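Side-chain contact in PfEMP1 variant 1 of strain MC (Plasmodium falciparum, PDB 5LGD), which belongs to a family of malaria parasite proteins that probably bind receptors on the surface of host cells: residues M18-D21 and S22-W25. Residues are numbered along the deposited sequence; the frame is centred on the assembly and turned at random.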
loop_
_atom_site.group_PDB
_atom_site.type_symbol
_atom_site.label_atom_id
_atom_site.label_comp_id
_atom_site.label_asym_id
_atom_site.label_seq_id
_atom_site.Cartn_x
_atom_site.Cartn_y
_atom_site.Cartn_z
ATOM N N MET B 18 32.730 5.242 18.767
ATOM C CA MET B 18 33.064 6.527 19.366
ATOM C C MET B 18 32.483 6.610 20.804
ATOM O O MET B 18 33.195 7.048 21.720
ATOM C CB MET B 18 32.749 7.730 18.445
ATOM C CG MET B 18 31.424 8.396 18.672
ATOM S SD MET B 18 31.557 9.624 19.985
ATOM C CE MET B 18 29.964 10.245 19.932
ATOM N N LEU B 19 31.271 6.068 21.019
ATOM C CA LEU B 19 30.612 6.048 22.335
ATOM C C LEU B 19 31.395 5.230 23.329
ATOM O O LEU B 19 31.535 5.631 24.496
ATOM C CB LEU B 19 29.172 5.527 22.212
ATOM C CG LEU B 19 28.198 6.470 21.448
ATOM C CD1 LEU B 19 26.827 5.836 21.296
ATOM C CD2 LEU B 19 28.051 7.785 22.151
ATOM N N ILE B 20 31.982 4.129 22.826
ATOM C CA ILE B 20 32.807 3.191 23.565
ATOM C C ILE B 20 34.139 3.845 23.909
ATOM O O ILE B 20 34.586 3.746 25.042
ATOM C CB ILE B 20 32.903 1.806 22.828
ATOM C CG1 ILE B 20 31.552 1.011 22.894
ATOM C CG2 ILE B 20 34.022 0.919 23.368
ATOM C CD1 ILE B 20 30.810 1.015 24.156
ATOM N N ASP B 21 34.743 4.535 22.966
ATOM C CA ASP B 21 35.994 5.265 23.171
ATOM C C ASP B 21 35.798 6.368 24.208
ATOM O O ASP B 21 36.609 6.509 25.119
ATOM C CB ASP B 21 36.515 5.816 21.849
ATOM C CG ASP B 21 37.064 4.810 20.857
ATOM O OD1 ASP B 21 37.381 3.682 21.269
ATOM O OD2 ASP B 21 37.228 5.175 19.676
ATOM N N SER B 22 34.669 7.077 24.145
ATOM C CA SER B 22 34.336 8.119 25.123
ATOM C C SER B 22 34.326 7.519 26.561
ATOM O O SER B 22 34.938 8.084 27.467
ATOM C CB SER B 22 33.015 8.791 24.754
ATOM O OG SER B 22 32.776 9.937 25.553
ATOM N N ILE B 23 33.754 6.324 26.723
ATOM C CA ILE B 23 33.729 5.596 28.004
ATOM C C ILE B 23 35.130 5.122 28.398
ATOM O O ILE B 23 35.481 5.167 29.578
ATOM C CB ILE B 23 32.754 4.379 27.947
ATOM C CG1 ILE B 23 31.282 4.804 27.731
ATOM C CG2 ILE B 23 32.917 3.457 29.163
ATOM C CD1 ILE B 23 30.425 3.666 27.098
ATOM N N LYS B 24 35.891 4.595 27.418
ATOM C CA LYS B 24 37.246 4.064 27.652
ATOM C C LYS B 24 38.228 5.146 28.106
ATOM O O LYS B 24 39.230 4.800 28.720
ATOM C CB LYS B 24 37.778 3.320 26.417
ATOM C CG LYS B 24 37.255 1.904 26.275
ATOM C CD LYS B 24 37.447 1.436 24.838
ATOM C CE LYS B 24 37.843 -0.015 24.744
ATOM N NZ LYS B 24 36.682 -0.931 24.916
ATOM N N TRP B 25 37.930 6.451 27.823
ATOM C CA TRP B 25 38.763 7.563 28.290
ATOM C C TRP B 25 38.692 7.649 29.805
ATOM O O TRP B 25 39.710 7.858 30.447
ATOM C CB TRP B 25 38.361 8.890 27.643
ATOM C CG TRP B 25 39.030 9.101 26.323
ATOM C CD1 TRP B 25 38.438 9.080 25.091
ATOM C CD2 TRP B 25 40.428 9.353 26.094
ATOM N NE1 TRP B 25 39.377 9.318 24.110
ATOM C CE2 TRP B 25 40.612 9.466 24.699
ATOM C CE3 TRP B 25 41.548 9.470 26.935
ATOM C CZ2 TRP B 25 41.868 9.744 24.127
ATOM C CZ3 TRP B 25 42.788 9.735 26.371
ATOM C CH2 TRP B 25 42.947 9.833 24.981
#
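Ile20 meets both Ile23 and Lys24 on one flank of helix 7-29, a long helix of the all-helical piece of PfEMP1 assigned by sequence to the Duffy-binding-like (DBL) family, and the trio illustrates how i,i+3 and i,i+4 spacing brings side chains together on an alpha-helix. The two branches of Ile20 divide the work. Its CD1 methyl comes within 4.0 Å of CD1 of Ile23, an apolar touch one turn along, while CG2, held anti to the backbone N (chi1 of CG1 -71°), faces the lysine. Lys24 folds back over this methyl instead of extending: bends at chi3 and chi4 bring NZ to 3.6 Å from Ile20 CG2, and both the end and the CD methylene of the chain touch the methyl, the two side chains crossing at a slant. Its ammonium group stays 5.9 Å from Asp21 OD1, too far for a salt bridge, although some electrostatic attraction may remain.

Beneath the side chains run successive i,i+4 backbone bonds. Lys24 N donates to Ile20 O at 2.8 Å, and Ser22 N to Met18 O at the same length; Ile23 N reaches Leu19 O less tightly, and that carbonyl oxygen also lies 3.4 Å from Ile23 CD1. The buried Ser22 OG is hydrogen-bonded to Glu152 OE1 of helix 144-162. Ile20 and Ile23 both pack on Arg111 of helix 106-118, whereas Trp25 takes the side of helix 45-70, its indole meeting Trp55 edge-to-face. A bound Tris molecule, probably from the crystallisation liquor, lies beside that indole. The last backbone bond, Trp25 N to Asp21 O, is weak and bent to 134°; the same oxygen sits obliquely to the indole, 3.2 Å from Trp25 CD1.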